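Local structure of possible MarR-transcriptional regulator (Streptomyces coelicolor, 4B8X) at residues A95-D99 and K100-V104; A40-L43 and L44-K48; T69-V72 and D73-R77. The protein probably binds DNA as a winged-helix transcriptional regulator of the MarR family, although its particular biological role is still unknown. All coordinates share one frame; numbering follows the deposited sequence.

Contact 1. Residues A95-D99 and K100-V104; sequences ATITD and KGREV
Thr98 lies where strand 93-97 gives way to helix 99-114, and the first helical bonds close at once over this junction, with Arg102 N donating to Thr98 O at 2.9 Å and Glu103 N to Asp99 O. The side chain of Thr98 is the N-cap: its OG1 accepts from Gly101 N at 3.0 Å with an N-H...O angle of 163°, a nearly straight bond. A first torsion of 67° places OG1 between the backbone N and the carbonyl carbon and turns it toward the first turn of the helix. The same hydroxyl is also hydrogen-bonded to Gly79 O, so the cap is tied to the chain leading into strand 81-85.

One residue earlier, Ile97 works with both of its branches. CD1 rests 3.7 Å from Gly101 C, against a residue that brings no side chain of its own. CG2, the other branch, meets one face of the Arg102 guanidinium over its centre, 3.5 Å from CZ. Water serves the polar atoms of that group: one water, in the guanidinium plane at its edge, accepts from Arg102 NE at 2.9 Å and bridges to Asp99 OD1 and Ile97 O. A second water links Arg102 NH2 to Ile97 O. Asp99 and Arg102 therefore meet through solvent, OD1 and NE being 4.6 Å apart, beyond a salt bridge. The arrangement is a classic threonine N-cap, here at the exit from the wing of a winged-helix domain.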
loop_
_atom_site.group_PDB
_atom_site.type_symbol
_atom_site.label_atom_id
_atom_site.label_comp_id
_atom_site.label_asym_id
_atom_site.label_seq_id
_atom_site.Cartn_x
_atom_site.Cartn_y
_atom_site.Cartn_z
ATOM N N ALA A 95 16.287 2.078 19.425
ATOM C CA ALA A 95 15.053 2.781 19.709
ATOM C C ALA A 95 14.308 2.061 20.840
ATOM O O ALA A 95 14.164 0.855 20.776
ATOM C CB ALA A 95 14.178 2.868 18.463
ATOM N N THR A 96 13.870 2.796 21.865
ATOM C CA THR A 96 13.208 2.226 23.039
ATOM C C THR A 96 11.881 2.949 23.249
ATOM O O THR A 96 11.844 4.164 23.295
ATOM C CB THR A 96 14.080 2.392 24.294
ATOM O OG1 THR A 96 15.405 1.900 24.040
ATOM C CG2 THR A 96 13.445 1.667 25.476
ATOM N N ILE A 97 10.791 2.189 23.402
ATOM C CA ILE A 97 9.492 2.808 23.668
ATOM C C ILE A 97 9.460 3.357 25.089
ATOM O O ILE A 97 9.946 2.715 26.025
ATOM C CB ILE A 97 8.338 1.808 23.410
ATOM C CG1 ILE A 97 6.982 2.506 23.387
ATOM C CG2 ILE A 97 8.389 0.647 24.401
ATOM C CD1 ILE A 97 5.864 1.605 22.888
ATOM N N THR A 98 8.899 4.551 25.234
ATOM C CA THR A 98 8.773 5.201 26.520
ATOM C C THR A 98 7.450 4.773 27.185
ATOM O O THR A 98 6.578 4.189 26.549
ATOM C CB THR A 98 8.773 6.721 26.377
ATOM O OG1 THR A 98 7.579 7.128 25.687
ATOM C CG2 THR A 98 10.038 7.224 25.635
ATOM N N ASP A 99 7.297 5.081 28.459
ATOM C CA ASP A 99 6.011 4.844 29.120
ATOM C C ASP A 99 4.842 5.578 28.432
ATOM O O ASP A 99 3.760 5.013 28.284
ATOM C CB ASP A 99 6.074 5.217 30.613
ATOM C CG ASP A 99 6.902 4.249 31.440
ATOM O OD1 ASP A 99 7.296 3.169 30.948
ATOM O OD2 ASP A 99 7.155 4.581 32.611
ATOM N N LYS A 100 5.070 6.808 27.975
ATOM C CA LYS A 100 4.046 7.531 27.217
ATOM C C LYS A 100 3.736 6.773 25.913
ATOM O O LYS A 100 2.576 6.625 25.532
ATOM C CB LYS A 100 4.496 8.966 26.939
ATOM C CG LYS A 100 3.446 9.773 26.199
ATOM C CD LYS A 100 3.956 11.172 25.895
ATOM C CE LYS A 100 2.910 12.051 25.221
ATOM N NZ LYS A 100 3.473 13.318 24.642
ATOM N N GLY A 101 4.776 6.263 25.250
ATOM C CA GLY A 101 4.599 5.425 24.064
ATOM C C GLY A 101 3.725 4.218 24.319
ATOM O O GLY A 101 2.849 3.875 23.515
ATOM N N ARG A 102 3.965 3.546 25.438
ATOM C CA ARG A 102 3.168 2.377 25.823
ATOM C C ARG A 102 1.710 2.760 26.055
ATOM O O ARG A 102 0.810 2.043 25.637
ATOM C CB ARG A 102 3.783 1.724 27.068
ATOM C CG ARG A 102 5.135 1.092 26.789
ATOM C CD ARG A 102 5.689 0.379 28.013
ATOM N NE ARG A 102 7.039 -0.133 27.812
ATOM C CZ ARG A 102 7.343 -1.265 27.172
ATOM N NH1 ARG A 102 6.400 -2.035 26.631
ATOM N NH2 ARG A 102 8.612 -1.660 27.070
ATOM N N GLU A 103 1.466 3.889 26.708
ATOM C CA GLU A 103 0.105 4.352 26.947
ATOM C C GLU A 103 -0.615 4.636 25.632
ATOM O O GLU A 103 -1.787 4.269 25.448
ATOM C CB GLU A 103 0.095 5.610 27.824
ATOM C CG GLU A 103 0.585 5.392 29.251
ATOM C CD GLU A 103 0.877 6.679 30.001
ATOM O OE1 GLU A 103 0.706 7.769 29.409
ATOM O OE2 GLU A 103 1.259 6.591 31.190
ATOM N N VAL A 104 0.071 5.305 24.721
ATOM C CA VAL A 104 -0.533 5.665 23.446
ATOM C C VAL A 104 -0.833 4.431 22.614
ATOM O O VAL A 104 -1.939 4.298 22.062
ATOM C CB VAL A 104 0.357 6.672 22.681
ATOM C CG1 VAL A 104 -0.062 6.777 21.218
ATOM C CG2 VAL A 104 0.376 8.022 23.409
HETATM O O HOH W 1 10.783 0.281 27.212
HETATM O O HOH W 2 8.765 1.962 28.708
#

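Contact 2. Residues A40-L43 and L44-K48; sequences ALVL and LTFSK
Leu44 lies in the last turn of helix 35-45, its N donating to Ala40 O at 3.1 Å in a regular helical bond while its CG packs over that same carbonyl oxygen. Thr45 continues the pattern through its backbone bond to Leu41 O, and then adds a second one of its own. With chi1 at 68°, OG1 swings back along the helix and donates to Val42 O at 2.7 Å, so the hydroxyl is satisfied by the carbonyl three residues before it; CG2, meanwhile, sits 3.4 Å from Leu41 O. A valine in its place would probably leave Val42 O without its short hydroxyl bond and more dependent on the weak one from Phe46 N.

At Phe46 the regular pattern fails. Its N still approaches Val42 O, but weakly, and makes the better bond to Leu43 O at 3.1 Å. The ring lies alongside Val42, pointing the same way, with CG1 of the valine in the ring plane at its edge, 3.9 Å from CE2. Ser47 completes the ending: OG donates to Leu43 O at 2.8 Å, arriving from the opposite face of the carbonyl plane to Phe46 N. Two donors, one main-chain and one hydroxyl, thus grip one carbonyl where the helix closes.

The buried side of this turn, Ala40, Leu41 and Leu44, faces the domain. Leu41 and Thr45 meet Val105 of helix 99-114, and Ala40 faces Thr71 and Leu75 of helix 65-77. Leu43, Leu44 and Ser47 lie on Leu52 of strand 51-53, while Leu41, Leu44 and Thr45 pack on Ile97 of strand 93-97.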
loop_
_atom_site.group_PDB
_atom_site.type_symbol
_atom_site.label_atom_id
_atom_site.label_comp_id
_atom_site.label_asym_id
_atom_site.label_seq_id
_atom_site.Cartn_x
_atom_site.Cartn_y
_atom_site.Cartn_z
ATOM N N ALA A 40 5.343 0.507 14.331
ATOM C CA ALA A 40 6.669 0.516 14.966
ATOM C C ALA A 40 6.558 0.428 16.502
ATOM O O ALA A 40 7.326 -0.304 17.162
ATOM C CB ALA A 40 7.452 1.748 14.546
ATOM N N LEU A 41 5.618 1.171 17.082
ATOM C CA LEU A 41 5.396 1.107 18.523
ATOM C C LEU A 41 4.969 -0.300 18.929
ATOM O O LEU A 41 5.452 -0.837 19.938
ATOM C CB LEU A 41 4.336 2.087 18.989
ATOM C CG LEU A 41 4.702 3.567 18.902
ATOM C CD1 LEU A 41 3.518 4.453 19.221
ATOM C CD2 LEU A 41 5.857 3.877 19.849
ATOM N N VAL A 42 4.050 -0.928 18.194
ATOM C CA VAL A 42 3.599 -2.265 18.554
ATOM C C VAL A 42 4.811 -3.216 18.526
ATOM O O VAL A 42 4.970 -4.040 19.427
ATOM C CB VAL A 42 2.493 -2.782 17.598
ATOM C CG1 VAL A 42 2.212 -4.246 17.892
ATOM C CG2 VAL A 42 1.244 -1.946 17.755
ATOM N N LEU A 43 5.665 -3.128 17.502
ATOM C CA LEU A 43 6.829 -3.981 17.416
ATOM C C LEU A 43 7.663 -3.863 18.690
ATOM O O LEU A 43 8.134 -4.856 19.252
ATOM C CB LEU A 43 7.636 -3.604 16.184
ATOM C CG LEU A 43 8.958 -4.343 15.953
ATOM C CD1 LEU A 43 8.803 -5.845 15.817
ATOM C CD2 LEU A 43 9.675 -3.768 14.732
ATOM N N LEU A 44 7.909 -2.626 19.125
ATOM C CA LEU A 44 8.709 -2.424 20.333
ATOM C C LEU A 44 8.067 -3.070 21.576
ATOM O O LEU A 44 8.766 -3.573 22.440
ATOM C CB LEU A 44 8.995 -0.939 20.538
ATOM C CG LEU A 44 9.899 -0.300 19.478
ATOM C CD1 LEU A 44 9.979 1.194 19.732
ATOM C CD2 LEU A 44 11.281 -0.954 19.474
ATOM N N THR A 45 6.737 -3.057 21.674
ATOM C CA THR A 45 6.057 -3.661 22.815
ATOM C C THR A 45 6.137 -5.185 22.834
ATOM O O THR A 45 5.766 -5.770 23.844
ATOM C CB THR A 45 4.589 -3.217 22.971
ATOM O OG1 THR A 45 3.801 -3.734 21.893
ATOM C CG2 THR A 45 4.439 -1.715 23.069
ATOM N N PHE A 46 6.640 -5.810 21.762
ATOM C CA PHE A 46 6.891 -7.257 21.731
ATOM C C PHE A 46 8.388 -7.590 21.746
ATOM O O PHE A 46 8.769 -8.747 21.576
ATOM C CB PHE A 46 6.182 -7.903 20.537
ATOM C CG PHE A 46 4.711 -8.058 20.731
ATOM C CD1 PHE A 46 4.202 -9.064 21.525
ATOM C CD2 PHE A 46 3.828 -7.165 20.151
ATOM C CE1 PHE A 46 2.841 -9.191 21.707
ATOM C CE2 PHE A 46 2.463 -7.267 20.369
ATOM C CZ PHE A 46 1.973 -8.289 21.118
ATOM N N SER A 47 9.222 -6.577 21.970
ATOM C CA SER A 47 10.665 -6.732 21.969
ATOM C C SER A 47 11.169 -6.651 23.398
ATOM O O SER A 47 10.652 -5.879 24.215
ATOM C CB SER A 47 11.273 -5.610 21.117
ATOM O OG SER A 47 10.788 -5.653 19.776
ATOM N N LYS A 48 12.211 -7.427 23.705
ATOM C CA LYS A 48 12.777 -7.378 25.035
ATOM C C LYS A 48 13.156 -5.932 25.406
ATOM O O LYS A 48 13.847 -5.212 24.624
ATOM C CB LYS A 48 14.007 -8.299 25.163
ATOM C CG LYS A 48 14.540 -8.363 26.597
ATOM C CD LYS A 48 15.632 -9.399 26.799
ATOM C CE LYS A 48 16.102 -9.411 28.253
#

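Contact 3. Residues T69-V72 and D73-R77; sequences TNTV and DRLVR
Thr69 and Asp73 lie side by side, one helical turn apart, pointing the same way from helix 65-77. Their backbones are joined by Asp73 N donating to Thr69 O at 2.8 Å, and beside that bond Thr69 CG2 touches Asp73 OD2 at 3.5 Å. It is the methyl that meets the carboxylate because chi1 of -60° sets CG2 anti to the backbone N and sends OG1 back along the helix.

The next residues repeat the bond with different side chains. Arg74 N donates to Asn70 O, and Leu75 N to Thr71 O. Leu75 lies along Thr71, with its CD1 4.0 Å from Thr71 CG2 and its CG only 3.3 Å from Thr71 O, so an aliphatic branch shields that carbonyl. Val76 closes over Val72 in similar fashion: its N donates to Val72 O at 2.8 Å and its CG2 covers the same oxygen at 3.2 Å, while CG1 of Val72 stands a looser 4.3 Å from CG2 of Val76.

Outside this shell, several of these groups have partners that position them. Thr69 OG1 is hydrogen-bonded to Pro65 O, and Asp73 OD1 forms a salt bridge with Lys83 of strand 81-85, which fixes the carboxylate toward the wing. Leu75 is packed on Leu41 and Val81, and Val72 on Met54 of helix 54-61. Asn70, by contrast, is exposed. Helices 54-61 and 65-77 form a helix-turn-helix followed by a wing, and 65-77 occupies the place of the recognition helix of MarR proteins, which as in its relatives probably enters the DNA major groove.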
loop_
_atom_site.group_PDB
_atom_site.type_symbol
_atom_site.label_atom_id
_atom_site.label_comp_id
_atom_site.label_asym_id
_atom_site.label_seq_id
_atom_site.Cartn_x
_atom_site.Cartn_y
_atom_site.Cartn_z
ATOM N N THR A 69 14.132 5.904 10.012
ATOM C CA THR A 69 14.571 7.101 10.697
ATOM C C THR A 69 13.435 8.113 10.791
ATOM O O THR A 69 13.203 8.712 11.842
ATOM C CB THR A 69 15.765 7.724 9.977
ATOM O OG1 THR A 69 16.850 6.770 9.955
ATOM C CG2 THR A 69 16.170 9.043 10.628
ATOM N N ASN A 70 12.674 8.286 9.707
ATOM C CA ASN A 70 11.530 9.219 9.734
ATOM C C ASN A 70 10.545 8.848 10.838
ATOM O O ASN A 70 10.102 9.678 11.643
ATOM C CB ASN A 70 10.861 9.244 8.349
ATOM C CG ASN A 70 9.741 10.285 8.212
ATOM O OD1 ASN A 70 8.615 10.080 8.668
ATOM N ND2 ASN A 70 10.017 11.363 7.468
ATOM N N THR A 71 10.191 7.581 10.858
ATOM C CA THR A 71 9.235 7.071 11.850
ATOM C C THR A 71 9.723 7.184 13.284
ATOM O O THR A 71 9.000 7.721 14.152
ATOM C CB THR A 71 8.871 5.621 11.499
ATOM O OG1 THR A 71 7.973 5.665 10.398
ATOM C CG2 THR A 71 8.220 4.865 12.691
ATOM N N VAL A 72 10.929 6.704 13.539
ATOM C CA VAL A 72 11.503 6.750 14.889
ATOM C C VAL A 72 11.660 8.187 15.332
ATOM O O VAL A 72 11.330 8.523 16.465
ATOM C CB VAL A 72 12.856 6.005 14.964
ATOM C CG1 VAL A 72 13.621 6.307 16.274
ATOM C CG2 VAL A 72 12.643 4.498 14.809
ATOM N N ASP A 73 12.155 9.047 14.439
ATOM C CA ASP A 73 12.450 10.426 14.839
ATOM C C ASP A 73 11.095 11.148 15.114
ATOM O O ASP A 73 10.993 11.952 16.050
ATOM C CB ASP A 73 13.425 11.130 13.856
ATOM C CG ASP A 73 14.914 10.690 14.049
ATOM O OD1 ASP A 73 15.221 9.801 14.869
ATOM O OD2 ASP A 73 15.826 11.239 13.360
ATOM N N ARG A 74 10.029 10.852 14.367
ATOM C CA ARG A 74 8.714 11.441 14.660
ATOM C C ARG A 74 8.122 10.904 15.983
ATOM O O ARG A 74 7.424 11.617 16.699
ATOM C CB ARG A 74 7.733 11.210 13.502
ATOM C CG ARG A 74 8.097 11.911 12.196
ATOM C CD ARG A 74 7.776 13.393 12.238
ATOM N NE ARG A 74 6.442 13.663 12.764
ATOM C CZ ARG A 74 5.450 14.215 12.072
ATOM N NH1 ARG A 74 5.623 14.577 10.805
ATOM N NH2 ARG A 74 4.281 14.413 12.662
ATOM N N LEU A 75 8.413 9.646 16.310
ATOM C CA LEU A 75 7.994 9.074 17.589
ATOM C C LEU A 75 8.772 9.749 18.724
ATOM O O LEU A 75 8.200 10.010 19.789
ATOM C CB LEU A 75 8.156 7.552 17.629
ATOM C CG LEU A 75 7.168 6.805 16.720
ATOM C CD1 LEU A 75 7.590 5.341 16.569
ATOM C CD2 LEU A 75 5.738 6.906 17.232
ATOM N N VAL A 76 10.063 10.044 18.507
ATOM C CA VAL A 76 10.853 10.777 19.502
ATOM C C VAL A 76 10.277 12.186 19.681
ATOM O O VAL A 76 10.125 12.661 20.804
ATOM C CB VAL A 76 12.348 10.892 19.092
ATOM C CG1 VAL A 76 13.100 11.848 20.018
ATOM C CG2 VAL A 76 12.988 9.517 19.046
ATOM N N ARG A 77 9.976 12.847 18.573
ATOM C CA ARG A 77 9.418 14.196 18.630
ATOM C C ARG A 77 8.164 14.243 19.520
ATOM O O ARG A 77 7.942 15.202 20.277
ATOM C CB ARG A 77 9.143 14.682 17.200
ATOM C CG ARG A 77 8.871 16.154 17.060
ATOM C CD ARG A 77 8.357 16.474 15.661
ATOM N NE ARG A 77 9.258 16.094 14.569
ATOM C CZ ARG A 77 8.987 16.296 13.273
ATOM N NH1 ARG A 77 7.807 16.806 12.890
ATOM N NH2 ARG A 77 9.866 15.937 12.353
#

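Three local contacts adjoin one another in the winged-helix domain, and each solves a different problem of helix construction. Contact 1 starts a helix, contact 2 ends one, and contact 3 follows the later turns of a third. The chemistry reverses between the first two: a hydroxyl accepts from a backbone N-H in contact 1, whereas hydroxyls donate to carbonyls in contact 2. Contact 3 relies on main-chain bonds and side-chain cover. Ile97 fits between Leu41 and Thr45, Ala40 and Leu41 pack on Thr71 and Leu75, and Ala95 and Val72 join contacts 1 and 3 more lightly. All are partly buried: Ile97, Leu41, Leu44, Val72 and Leu75 lie inside, while charges and water gather round Arg102 and Asp99.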